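Local coordinates for protein putative hexulose 6 phosphate synthase (Salmonella typhimurium, PDB 3F4W) that is of unconfirmed function but belongs to the orotidine 5'-phosphate decarboxylase / HUMPS family and folds as a TIM barrel, at residues Gly167-Leu179 / Glu199-His211. Numbering follows the deposited sequence.
Sequences GISSQTVKDYALL and EARKISQVLLQHH
Helix 173-177, with S170 in the turn before it nearest I203 and A177 near L207, runs beside helix 199-209 in nearly the same N-to-C direction, their axes inclined at -25° and 9.5 Å apart at closest approach. The two helices are neighbours on the outside of a (beta/alpha)8 barrel: helix 173-177 follows strand 161-165, and the C-terminal helix comes after strand 183-186 and the short helix 188-191. This pair divides its labour between a polar end and an apolar middle. At the polar end the carboxylate of E199 takes two bonds from one residue: S170 N reaches OE1 at 2.9 Å, from above the carboxylate plane, while S170 OG gives its proton to the syn lone pair of OE2, also at 2.9 Å. The bend of E199 at chi2 (69°) brings the acid across to S170, and K202 NZ forms a long salt bridge to the same OE2. On the other partner, S169 OG accepts from Q171 N in an ST turn just before the helix. Next comes the apolar middle. With chi1 at 57°, V173 CG1 sits between the backbone N and the carbonyl carbon and meets V206 CG2 tip to tip at 3.8 Å, while CG2, anti to N, lies 3.7 Å from L207 CD2 and also touches I203. V206 turns its other methyl, CG1, to K174 CA and A177 CB. Within the same layer, I203 and L207 also reach V186 and V184 of strand 183-186. Farther along, A177 CB sits over one face of the H210 imidazole, a CH-pi contact 4.2 Å from the ring centroid, although that histidine is poorly ordered. The chemistry thus implies a graded seam: the carboxylate, probably ionised with K202 nearby, ties the turn before the first helix to the C-terminal helix, apolar side chains join the two helices, and H210 closes the far end.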
loop_
_atom_site.group_PDB
_atom_site.type_symbol
_atom_site.label_atom_id
_atom_site.label_comp_id
_atom_site.label_asym_id
_atom_site.label_seq_id
_atom_site.Cartn_x
_atom_site.Cartn_y
_atom_site.Cartn_z
ATOM N N GLY A 167 10.866 14.712 -3.429
ATOM C CA GLY A 167 11.899 15.468 -2.744
ATOM C C GLY A 167 12.006 16.913 -3.190
ATOM O O GLY A 167 13.060 17.531 -3.058
ATOM N N ILE A 168 10.916 17.456 -3.720
ATOM C CA ILE A 168 10.897 18.846 -4.162
ATOM C C ILE A 168 11.046 19.798 -2.976
ATOM O O ILE A 168 10.468 19.575 -1.910
ATOM C CB ILE A 168 9.609 19.157 -4.952
ATOM C CG1 ILE A 168 9.572 18.309 -6.230
ATOM C CG2 ILE A 168 9.525 20.643 -5.298
ATOM C CD1 ILE A 168 8.220 18.266 -6.916
ATOM N N SER A 169 11.842 20.849 -3.163
ATOM C CA SER A 169 12.083 21.836 -2.113
ATOM C C SER A 169 12.047 23.250 -2.684
ATOM O O SER A 169 11.834 23.438 -3.880
ATOM C CB SER A 169 13.438 21.587 -1.445
ATOM O OG SER A 169 14.502 21.978 -2.297
ATOM N N SER A 170 12.267 24.245 -1.831
ATOM C CA SER A 170 12.294 25.629 -2.291
ATOM C C SER A 170 13.416 25.833 -3.302
ATOM O O SER A 170 13.343 26.721 -4.152
ATOM C CB SER A 170 12.478 26.587 -1.115
ATOM O OG SER A 170 13.728 26.372 -0.487
ATOM N N GLN A 171 14.452 25.005 -3.205
ATOM C CA GLN A 171 15.609 25.115 -4.089
ATOM C C GLN A 171 15.322 24.632 -5.509
ATOM O O GLN A 171 15.967 25.077 -6.458
ATOM C CB GLN A 171 16.809 24.362 -3.507
ATOM C CG GLN A 171 17.509 25.101 -2.378
ATOM C CD GLN A 171 18.238 26.343 -2.861
ATOM O OE1 GLN A 171 19.305 26.254 -3.469
ATOM N NE2 GLN A 171 17.666 27.510 -2.586
ATOM N N THR A 172 14.350 23.736 -5.662
ATOM C CA THR A 172 14.076 23.131 -6.965
ATOM C C THR A 172 12.644 23.322 -7.458
ATOM O O THR A 172 12.322 22.957 -8.587
ATOM C CB THR A 172 14.343 21.622 -6.933
ATOM O OG1 THR A 172 13.526 21.022 -5.918
ATOM C CG2 THR A 172 15.809 21.350 -6.629
ATOM N N VAL A 173 11.782 23.879 -6.614
ATOM C CA VAL A 173 10.366 23.983 -6.952
ATOM C C VAL A 173 10.120 24.757 -8.252
ATOM O O VAL A 173 9.199 24.440 -9.007
ATOM C CB VAL A 173 9.540 24.597 -5.794
ATOM C CG1 VAL A 173 10.081 25.969 -5.410
ATOM C CG2 VAL A 173 8.066 24.674 -6.177
ATOM N N LYS A 174 10.945 25.761 -8.530
ATOM C CA LYS A 174 10.752 26.540 -9.749
ATOM C C LYS A 174 10.895 25.699 -11.023
ATOM O O LYS A 174 10.140 25.877 -11.981
ATOM C CB LYS A 174 11.693 27.745 -9.796
ATOM C CG LYS A 174 11.362 28.720 -10.917
ATOM C CD LYS A 174 12.464 29.748 -11.092
ATOM C CE LYS A 174 12.211 30.627 -12.301
ATOM N NZ LYS A 174 13.376 31.516 -12.580
ATOM N N ASP A 175 11.863 24.789 -11.036
ATOM C CA ASP A 175 12.045 23.885 -12.173
ATOM C C ASP A 175 10.733 23.198 -12.525
ATOM O O ASP A 175 10.388 23.050 -13.695
ATOM C CB ASP A 175 13.099 22.822 -11.858
ATOM C CG ASP A 175 14.474 23.414 -11.609
ATOM O OD1 ASP A 175 15.350 22.695 -11.079
ATOM O OD2 ASP A 175 14.681 24.598 -11.943
ATOM N N TYR A 176 10.006 22.778 -11.497
ATOM C CA TYR A 176 8.769 22.029 -11.679
ATOM C C TYR A 176 7.594 22.930 -12.011
ATOM O O TYR A 176 6.776 22.599 -12.868
ATOM C CB TYR A 176 8.471 21.193 -10.431
ATOM C CG TYR A 176 9.480 20.086 -10.240
ATOM C CD1 TYR A 176 9.306 18.849 -10.854
ATOM C CD2 TYR A 176 10.623 20.288 -9.479
ATOM C CE1 TYR A 176 10.236 17.838 -10.698
ATOM C CE2 TYR A 176 11.559 19.284 -9.319
ATOM C CZ TYR A 176 11.360 18.061 -9.931
ATOM O OH TYR A 176 12.292 17.062 -9.776
ATOM N N ALA A 177 7.514 24.067 -11.328
ATOM C CA ALA A 177 6.416 25.000 -11.527
ATOM C C ALA A 177 6.364 25.466 -12.976
ATOM O O ALA A 177 5.286 25.579 -13.564
ATOM C CB ALA A 177 6.555 26.191 -10.588
ATOM N N LEU A 178 7.535 25.729 -13.546
ATOM C CA LEU A 178 7.642 26.194 -14.929
ATOM C C LEU A 178 6.996 25.242 -15.924
ATOM O O LEU A 178 6.566 25.660 -16.998
ATOM C CB LEU A 178 9.106 26.413 -15.317
ATOM C CG LEU A 178 9.756 27.711 -14.832
ATOM C CD1 LEU A 178 11.274 27.622 -14.894
ATOM C CD2 LEU A 178 9.245 28.895 -15.641
ATOM N N LEU A 179 6.932 23.962 -15.570
ATOM C CA LEU A 179 6.362 22.959 -16.463
ATOM C C LEU A 179 4.840 22.940 -16.374
ATOM O O LEU A 179 4.159 22.425 -17.261
ATOM C CB LEU A 179 6.939 21.575 -16.159
ATOM C CG LEU A 179 8.432 21.430 -16.459
ATOM C CD1 LEU A 179 8.978 20.099 -15.963
ATOM C CD2 LEU A 179 8.684 21.591 -17.949
ATOM N N GLU A 199 9.981 27.746 4.871
ATOM C CA GLU A 199 10.085 26.872 3.709
ATOM C C GLU A 199 8.744 26.766 2.994
ATOM O O GLU A 199 8.685 26.782 1.765
ATOM C CB GLU A 199 10.588 25.481 4.110
ATOM C CG GLU A 199 10.654 24.479 2.955
ATOM C CD GLU A 199 11.730 24.818 1.934
ATOM O OE1 GLU A 199 12.027 23.964 1.065
ATOM O OE2 GLU A 199 12.288 25.936 2.002
ATOM N N ALA A 200 7.668 26.667 3.766
ATOM C CA ALA A 200 6.329 26.591 3.193
ATOM C C ALA A 200 6.002 27.873 2.437
ATOM O O ALA A 200 5.418 27.835 1.354
ATOM C CB ALA A 200 5.296 26.334 4.284
ATOM N N ARG A 201 6.392 29.008 3.008
ATOM C CA ARG A 201 6.170 30.296 2.363
ATOM C C ARG A 201 6.892 30.396 1.021
ATOM O O ARG A 201 6.307 30.823 0.029
ATOM C CB ARG A 201 6.622 31.446 3.262
ATOM C CG ARG A 201 6.356 32.810 2.651
ATOM C CD ARG A 201 7.219 33.893 3.273
ATOM N NE ARG A 201 8.584 33.889 2.754
ATOM C CZ ARG A 201 9.665 33.639 3.487
ATOM N NH1 ARG A 201 9.548 33.371 4.782
ATOM N NH2 ARG A 201 10.866 33.664 2.923
ATOM N N LYS A 202 8.164 30.009 1.001
ATOM C CA LYS A 202 8.987 30.150 -0.199
ATOM C C LYS A 202 8.513 29.252 -1.340
ATOM O O LYS A 202 8.619 29.617 -2.514
ATOM C CB LYS A 202 10.459 29.879 0.117
ATOM C CG LYS A 202 11.002 30.747 1.239
ATOM C CD LYS A 202 12.460 31.113 1.019
ATOM C CE LYS A 202 13.363 29.896 1.100
ATOM N NZ LYS A 202 13.413 29.348 2.481
ATOM N N ILE A 203 7.988 28.082 -0.993
ATOM C CA ILE A 203 7.495 27.151 -2.002
ATOM C C ILE A 203 6.155 27.630 -2.556
ATOM O O ILE A 203 5.966 27.697 -3.769
ATOM C CB ILE A 203 7.387 25.711 -1.441
ATOM C CG1 ILE A 203 8.785 25.152 -1.169
ATOM C CG2 ILE A 203 6.633 24.800 -2.406
ATOM C CD1 ILE A 203 8.789 23.868 -0.369
ATOM N N SER A 204 5.238 27.999 -1.670
ATOM C CA SER A 204 3.916 28.430 -2.108
ATOM C C SER A 204 4.009 29.729 -2.900
ATOM O O SER A 204 3.176 30.001 -3.757
ATOM C CB SER A 204 2.980 28.602 -0.912
ATOM O OG SER A 204 3.461 29.613 -0.046
ATOM N N GLN A 205 5.036 30.522 -2.604
ATOM C CA GLN A 205 5.298 31.765 -3.328
ATOM C C GLN A 205 5.620 31.486 -4.789
ATOM O O GLN A 205 5.128 32.168 -5.691
ATOM C CB GLN A 205 6.462 32.518 -2.678
ATOM C CG GLN A 205 6.804 33.846 -3.334
ATOM C CD GLN A 205 7.844 34.621 -2.549
ATOM O OE1 GLN A 205 8.182 34.259 -1.425
ATOM N NE2 GLN A 205 8.356 35.690 -3.135
ATOM N N VAL A 206 6.452 30.479 -5.025
ATOM C CA VAL A 206 6.822 30.113 -6.385
ATOM C C VAL A 206 5.608 29.614 -7.153
ATOM O O VAL A 206 5.401 29.986 -8.310
ATOM C CB VAL A 206 7.931 29.051 -6.408
ATOM C CG1 VAL A 206 8.183 28.573 -7.830
ATOM C CG2 VAL A 206 9.205 29.615 -5.793
ATOM N N LEU A 207 4.797 28.783 -6.508
ATOM C CA LEU A 207 3.599 28.250 -7.149
ATOM C C LEU A 207 2.629 29.365 -7.531
ATOM O O LEU A 207 1.977 29.302 -8.574
ATOM C CB LEU A 207 2.906 27.228 -6.245
ATOM C CG LEU A 207 3.779 26.069 -5.754
ATOM C CD1 LEU A 207 2.949 25.048 -4.998
ATOM C CD2 LEU A 207 4.500 25.413 -6.923
ATOM N N LEU A 208 2.539 30.389 -6.686
ATOM C CA LEU A 208 1.674 31.529 -6.972
ATOM C C LEU A 208 2.261 32.431 -8.053
ATOM O O LEU A 208 1.525 33.073 -8.804
ATOM C CB LEU A 208 1.409 32.344 -5.704
ATOM C CG LEU A 208 0.443 31.725 -4.698
ATOM C CD1 LEU A 208 0.292 32.633 -3.491
ATOM C CD2 LEU A 208 -0.906 31.470 -5.354
ATOM N N GLN A 209 3.587 32.482 -8.121
ATOM C CA GLN A 209 4.269 33.346 -9.079
ATOM C C GLN A 209 4.163 32.790 -10.495
ATOM O O GLN A 209 4.482 33.472 -11.468
ATOM C CB GLN A 209 5.730 33.566 -8.668
ATOM C CG GLN A 209 5.884 34.531 -7.491
ATOM C CD GLN A 209 7.311 34.649 -6.988
ATOM O OE1 GLN A 209 8.139 33.769 -7.225
ATOM N NE2 GLN A 209 7.605 35.745 -6.284
ATOM N N HIS A 210 3.696 31.551 -10.601
ATOM C CA HIS A 210 3.464 30.924 -11.897
ATOM C C HIS A 210 1.976 30.686 -12.121
ATOM O O HIS A 210 1.451 29.610 -11.837
ATOM C CB HIS A 210 4.255 29.623 -12.022
ATOM C CG HIS A 210 5.734 29.830 -12.091
ATOM N ND1 HIS A 210 6.414 29.950 -13.285
ATOM C CD2 HIS A 210 6.664 29.958 -11.116
ATOM C CE1 HIS A 210 7.698 30.133 -13.041
ATOM N NE2 HIS A 210 7.878 30.143 -11.732
ATOM N N HIS A 211 1.313 31.716 -12.635
ATOM C CA HIS A 211 -0.123 31.699 -12.874
ATOM C C HIS A 211 -0.550 30.442 -13.625
ATOM O O HIS A 211 -0.868 29.420 -13.015
ATOM C CB HIS A 211 -0.518 32.946 -13.667
ATOM C CG HIS A 211 0.472 34.065 -13.555
ATOM N ND1 HIS A 211 0.450 34.982 -12.525
ATOM C CD2 HIS A 211 1.520 34.409 -14.340
ATOM C CE1 HIS A 211 1.437 35.843 -12.683
ATOM N NE2 HIS A 211 2.104 35.518 -13.778
#